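Local atomic coordinates of 3-oxoacyl-[acyl-carrier-protein] synthase 2 (Rickettsia rickettsii, PDB entry 4JGA), a protein that probably catalyses the elongating condensation of acyl chains with malonyl-acyl carrier protein in bacterial fatty acid synthesis, as a ketosynthase of the thiolase superfamily. Residues 308-313 / 342-347; 336-341 / 396-401. One frame throughout, in Å; residues are numbered along the deposited sequence.

Interaction 1. Residues 308-313 / 342-347; sequences DAMLDA and QKLFLE
Met-310 meets Leu-344 and Phe-345 in a small apolar contact with a Met-aromatic component, joining helices 300-312 and 331-345 in the C-terminal half of this thiolase-type fold. The closest CA atoms, those of Met-310 and Leu-344, are 10.8 Å apart, so the side chains alone bridge the gap, and the summed buried area is a modest 111 Å². Leu-344 comes first along the second helix: it and Met-310 point at each other tip to tip, with Leu-344 CD2 3.8 Å from Met-310 CE. Leu-344 also touches Tyr-303 and Met-306, earlier on helix 300-312. At Phe-345 the CB does not aim at the other helix, but the ring reaches back to it from CG, placed beside the backbone N (chi1 -71°). Pro-317 and Ile-320 pack on the same ring; their loop carries Asp-318, a sodium ligand. The sulfur lies obliquely to the ring, with Met-310 SD 4.8 Å from the Phe-345 centroid and 65° off the ring normal. The bend of Met-310 at chi3 (-68°) then brings its terminal methyl round to both partners, and the closest approach is Met-310 CE to Phe-345 CZ at 3.7 Å.

Interaction 2. Residues 336-341 / 396-401; sequences IELAAV and DEVNID
Glu-337 OE2 accepts hydrogen bonds from His-326 N and Asn-418 ND2, while the next residue of helix 331-345, Leu-338, turns to the loop and packs on Glu-397 and Val-398. The other carboxylate oxygen, OE1, is bonded to Gly-327 N, so both oxygens of this buried acid are satisfied; Asn-418 is itself a ligand of the bound potassium ion. The helix thus has a polar attachment to His-326, Gly-327 and Asn-418 and an apolar one to residues 396-401, which lie in the irregular connection between strands 384-385 and 408-409. Leu-338 carries most of the latter. Its branch CD2 reaches the loop where the backbones come closest, the CA atoms of Leu-338 and Val-398 being 7.4 Å apart. Leu-338 CD2 lies 3.8 Å from Val-398 CG2 and 3.9 Å from Glu-397 CB, and in both pairs the side chains cross at about a right angle. Of its side chain Glu-397 contributes only the start: a bend at chi2 (82°) leads the carboxylate away from the helix. One turn further on, Val-341 CG1 meets Ile-400 CD1 at 4.0 Å, again with crossed side chains. Ile-400 holds CG1 between its backbone N and carbonyl carbon (chi1 54°), which directs the long branch at the helix. Met-354 of strand 353-355 touches Leu-338, Val-341 and Ile-400 alike, adding a third element to the cluster. The two segments bury 183 Å² between them, and the closest approach in each touching pair of residues is between side-chain carbons. This is consistent with cohesion from dispersion and the burial of apolar surface, while the polar bonds are made by neighbouring groups such as Glu-337.

In the fold
Both interactions use helix 331-345 and lie 14 Å apart, each about 22 Å from the chain centre. Interaction 1 joins the C-terminal end of that helix to helix 300-312; interaction 2 joins its preceding turns to the 396-401 loop. Both are mainly buried and apolar, but they differ in make-up: the first has a sulfur and an aromatic ring, the second joins aliphatic carbons, one of them the CB of the exposed Glu-397. Met-306 ties them, touching Leu-344 in one and Val-341 in the other. A polar clamp also connects them: Gln-342 OE1 is 2.7 Å from Asn-399 N, and Gln-342 NE2 is 3.0 Å from Glu-397 O, both probable hydrogen bonds.

Interaction 1. Residues 308-313 / 342-347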
loop_
_atom_site.group_PDB
_atom_site.type_symbol
_atom_site.label_atom_id
_atom_site.label_comp_id
_atom_site.label_asym_id
_atom_site.label_seq_id
_atom_site.Cartn_x
_atom_site.Cartn_y
_atom_site.Cartn_z
ATOM N N ASP A 308 3.510 -10.119 20.291
ATOM C CA ASP A 308 4.465 -9.047 20.010
ATOM C C ASP A 308 3.902 -7.648 20.309
ATOM O O ASP A 308 4.628 -6.767 20.704
ATOM C CB ASP A 308 4.879 -9.084 18.544
ATOM C CG ASP A 308 5.687 -10.345 18.189
ATOM O OD1 ASP A 308 6.001 -11.182 19.078
ATOM O OD2 ASP A 308 5.971 -10.453 16.985
ATOM N N ALA A 309 2.612 -7.466 20.099
ATOM C CA ALA A 309 2.006 -6.162 20.323
ATOM C C ALA A 309 2.110 -5.805 21.801
ATOM O O ALA A 309 2.450 -4.686 22.155
ATOM C CB ALA A 309 0.567 -6.154 19.851
ATOM N N MET A 310 1.938 -6.815 22.646
ATOM C CA MET A 310 2.040 -6.655 24.103
ATOM C C MET A 310 3.465 -6.509 24.579
ATOM O O MET A 310 3.741 -5.683 25.444
ATOM C CB MET A 310 1.333 -7.807 24.804
ATOM C CG MET A 310 -0.174 -7.713 24.675
ATOM S SD MET A 310 -1.020 -8.971 25.627
ATOM C CE MET A 310 -0.586 -10.464 24.788
ATOM N N LEU A 311 4.379 -7.276 23.983
ATOM C CA LEU A 311 5.790 -7.080 24.268
ATOM C C LEU A 311 6.251 -5.672 23.862
ATOM O O LEU A 311 6.982 -5.008 24.593
ATOM C CB LEU A 311 6.653 -8.165 23.592
ATOM C CG LEU A 311 6.510 -9.581 24.174
ATOM C CD1 LEU A 311 7.275 -10.581 23.309
ATOM C CD2 LEU A 311 7.005 -9.686 25.632
ATOM N N ASP A 312 5.827 -5.240 22.695
ATOM C CA ASP A 312 6.143 -3.911 22.164
ATOM C C ASP A 312 5.606 -2.844 23.158
ATOM O O ASP A 312 6.296 -1.877 23.455
ATOM C CB ASP A 312 5.517 -3.761 20.758
ATOM C CG ASP A 312 5.863 -2.437 20.068
ATOM O OD1 ASP A 312 7.005 -2.022 20.180
ATOM O OD2 ASP A 312 4.987 -1.807 19.422
ATOM N N ALA A 313 4.416 -3.085 23.715
ATOM C CA ALA A 313 3.802 -2.207 24.740
ATOM C C ALA A 313 4.404 -2.293 26.146
ATOM O O ALA A 313 4.048 -1.487 27.033
ATOM C CB ALA A 313 2.334 -2.515 24.826
ATOM N N GLN A 342 -7.263 -17.750 23.520
ATOM C CA GLN A 342 -7.348 -18.507 24.771
ATOM C C GLN A 342 -5.967 -19.027 25.241
ATOM O O GLN A 342 -5.661 -18.978 26.426
ATOM C CB GLN A 342 -8.451 -19.583 24.688
ATOM C CG GLN A 342 -9.806 -18.893 24.646
ATOM C CD GLN A 342 -11.018 -19.789 24.627
ATOM O OE1 GLN A 342 -12.094 -19.370 25.052
ATOM N NE2 GLN A 342 -10.875 -21.000 24.107
ATOM N N LYS A 343 -5.139 -19.461 24.297
ATOM C CA LYS A 343 -3.778 -19.882 24.587
ATOM C C LYS A 343 -3.041 -18.759 25.279
ATOM O O LYS A 343 -2.402 -18.956 26.291
ATOM C CB LYS A 343 -3.041 -20.225 23.281
ATOM C CG LYS A 343 -1.708 -20.974 23.437
ATOM C CD LYS A 343 -1.896 -22.390 22.890
ATOM C CE LYS A 343 -0.686 -23.300 23.138
ATOM N NZ LYS A 343 -0.724 -23.925 24.475
ATOM N N LEU A 344 -3.154 -17.559 24.721
ATOM C CA LEU A 344 -2.427 -16.411 25.242
ATOM C C LEU A 344 -3.018 -15.839 26.541
ATOM O O LEU A 344 -2.253 -15.384 27.424
ATOM C CB LEU A 344 -2.425 -15.331 24.162
ATOM C CG LEU A 344 -1.402 -14.231 24.149
ATOM C CD1 LEU A 344 0.023 -14.725 24.358
ATOM C CD2 LEU A 344 -1.548 -13.530 22.790
ATOM N N PHE A 345 -4.351 -15.879 26.679
ATOM C CA PHE A 345 -5.018 -15.131 27.744
ATOM C C PHE A 345 -5.719 -15.933 28.817
ATOM O O PHE A 345 -5.917 -15.426 29.925
ATOM C CB PHE A 345 -6.039 -14.165 27.137
ATOM C CG PHE A 345 -5.412 -13.011 26.411
ATOM C CD1 PHE A 345 -4.943 -11.917 27.121
ATOM C CD2 PHE A 345 -5.292 -13.024 25.030
ATOM C CE1 PHE A 345 -4.345 -10.862 26.465
ATOM C CE2 PHE A 345 -4.696 -11.971 24.360
ATOM C CZ PHE A 345 -4.234 -10.878 25.070
ATOM N N LEU A 346 -6.095 -17.172 28.533
ATOM C CA LEU A 346 -7.001 -17.868 29.443
ATOM C C LEU A 346 -6.441 -18.053 30.887
ATOM O O LEU A 346 -7.135 -17.751 31.865
ATOM C CB LEU A 346 -7.454 -19.192 28.812
ATOM C CG LEU A 346 -8.425 -20.055 29.627
ATOM C CD1 LEU A 346 -9.712 -19.285 29.912
ATOM C CD2 LEU A 346 -8.709 -21.370 28.896
ATOM N N GLU A 347 -5.184 -18.500 30.999
ATOM C CA GLU A 347 -4.556 -18.750 32.308
ATOM C C GLU A 347 -4.298 -17.442 33.053
ATOM O O GLU A 347 -4.579 -17.355 34.231
ATOM C CB GLU A 347 -3.244 -19.579 32.184
#

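Interaction 2. Residues 336-341 / 396-401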
loop_
_atom_site.group_PDB
_atom_site.type_symbol
_atom_site.label_atom_id
_atom_site.label_comp_id
_atom_site.label_asym_id
_atom_site.label_seq_id
_atom_site.Cartn_x
_atom_site.Cartn_y
_atom_site.Cartn_z
ATOM N N ILE A 336 -9.667 -20.503 14.896
ATOM C CA ILE A 336 -8.240 -20.283 14.997
ATOM C C ILE A 336 -7.924 -19.087 15.892
ATOM O O ILE A 336 -7.029 -19.172 16.762
ATOM C CB ILE A 336 -7.621 -20.127 13.602
ATOM C CG1 ILE A 336 -7.626 -21.499 12.901
ATOM C CG2 ILE A 336 -6.209 -19.600 13.690
ATOM C CD1 ILE A 336 -7.504 -21.392 11.386
ATOM N N GLU A 337 -8.657 -17.996 15.689
ATOM C CA GLU A 337 -8.471 -16.794 16.510
ATOM C C GLU A 337 -8.855 -17.092 17.962
ATOM O O GLU A 337 -8.136 -16.741 18.885
ATOM C CB GLU A 337 -9.285 -15.613 15.994
ATOM C CG GLU A 337 -9.058 -14.359 16.835
ATOM C CD GLU A 337 -9.729 -13.128 16.274
ATOM O OE1 GLU A 337 -10.729 -13.298 15.552
ATOM O OE2 GLU A 337 -9.280 -11.986 16.580
ATOM N N LEU A 338 -9.962 -17.776 18.153
ATOM C CA LEU A 338 -10.378 -18.111 19.507
ATOM C C LEU A 338 -9.300 -18.929 20.247
ATOM O O LEU A 338 -9.002 -18.655 21.417
ATOM C CB LEU A 338 -11.701 -18.871 19.482
ATOM C CG LEU A 338 -12.214 -19.344 20.838
ATOM C CD1 LEU A 338 -12.694 -18.154 21.633
ATOM C CD2 LEU A 338 -13.322 -20.360 20.689
ATOM N N ALA A 339 -8.747 -19.945 19.584
ATOM C CA ALA A 339 -7.752 -20.825 20.219
ATOM C C ALA A 339 -6.480 -20.034 20.489
ATOM O O ALA A 339 -5.905 -20.158 21.581
ATOM C CB ALA A 339 -7.475 -22.080 19.385
ATOM N N ALA A 340 -6.055 -19.204 19.543
ATOM C CA ALA A 340 -4.877 -18.345 19.788
ATOM C C ALA A 340 -5.082 -17.366 20.978
ATOM O O ALA A 340 -4.222 -17.221 21.828
ATOM C CB ALA A 340 -4.494 -17.566 18.526
ATOM N N VAL A 341 -6.244 -16.713 21.020
ATOM C CA VAL A 341 -6.611 -15.850 22.140
ATOM C C VAL A 341 -6.624 -16.585 23.485
ATOM O O VAL A 341 -6.014 -16.146 24.462
ATOM C CB VAL A 341 -7.960 -15.152 21.861
ATOM C CG1 VAL A 341 -8.503 -14.502 23.126
ATOM C CG2 VAL A 341 -7.781 -14.129 20.743
ATOM N N ASP A 396 -18.208 -24.945 20.950
ATOM C CA ASP A 396 -17.850 -25.674 22.165
ATOM C C ASP A 396 -16.566 -25.213 22.840
ATOM O O ASP A 396 -16.443 -25.267 24.079
ATOM C CB ASP A 396 -17.731 -27.175 21.857
ATOM C CG ASP A 396 -19.083 -27.837 21.618
ATOM O OD1 ASP A 396 -20.109 -27.358 22.144
ATOM O OD2 ASP A 396 -19.095 -28.867 20.919
ATOM N N GLU A 397 -15.629 -24.755 22.037
ATOM C CA GLU A 397 -14.325 -24.354 22.524
ATOM C C GLU A 397 -14.346 -23.044 23.347
ATOM O O GLU A 397 -13.343 -22.685 23.940
ATOM C CB GLU A 397 -13.385 -24.163 21.327
ATOM C CG GLU A 397 -13.137 -25.435 20.538
ATOM C CD GLU A 397 -14.233 -25.785 19.534
ATOM O OE1 GLU A 397 -15.345 -25.187 19.512
ATOM O OE2 GLU A 397 -13.971 -26.703 18.734
ATOM N N VAL A 398 -15.453 -22.319 23.349
ATOM C CA VAL A 398 -15.488 -21.016 24.004
ATOM C C VAL A 398 -15.297 -21.152 25.522
ATOM O O VAL A 398 -16.002 -21.930 26.169
ATOM C CB VAL A 398 -16.786 -20.253 23.696
ATOM C CG1 VAL A 398 -16.909 -19.015 24.566
ATOM C CG2 VAL A 398 -16.814 -19.873 22.222
ATOM N N ASN A 399 -14.327 -20.417 26.072
ATOM C CA ASN A 399 -14.045 -20.441 27.519
ATOM C C ASN A 399 -13.866 -19.062 28.103
ATOM O O ASN A 399 -13.389 -18.925 29.225
ATOM C CB ASN A 399 -12.739 -21.182 27.782
ATOM C CG ASN A 399 -12.894 -22.670 27.818
ATOM O OD1 ASN A 399 -13.948 -23.212 28.123
ATOM N ND2 ASN A 399 -11.800 -23.351 27.507
ATOM N N ILE A 400 -14.188 -18.034 27.342
ATOM C CA ILE A 400 -14.130 -16.666 27.841
ATOM C C ILE A 400 -15.410 -15.967 27.470
ATOM O O ILE A 400 -16.196 -16.480 26.686
ATOM C CB ILE A 400 -12.945 -15.860 27.267
ATOM C CG1 ILE A 400 -12.948 -15.907 25.749
ATOM C CG2 ILE A 400 -11.635 -16.402 27.814
ATOM C CD1 ILE A 400 -11.962 -14.919 25.181
ATOM N N ASP A 401 -15.604 -14.801 28.068
ATOM C CA ASP A 401 -16.773 -13.966 27.832
ATOM C C ASP A 401 -16.659 -13.255 26.462
ATOM O O ASP A 401 -15.805 -12.401 26.269
ATOM C CB ASP A 401 -16.884 -12.952 28.966
ATOM C CG ASP A 401 -18.196 -12.205 28.966
ATOM O OD1 ASP A 401 -18.895 -12.145 27.930
ATOM O OD2 ASP A 401 -18.521 -11.680 30.046
#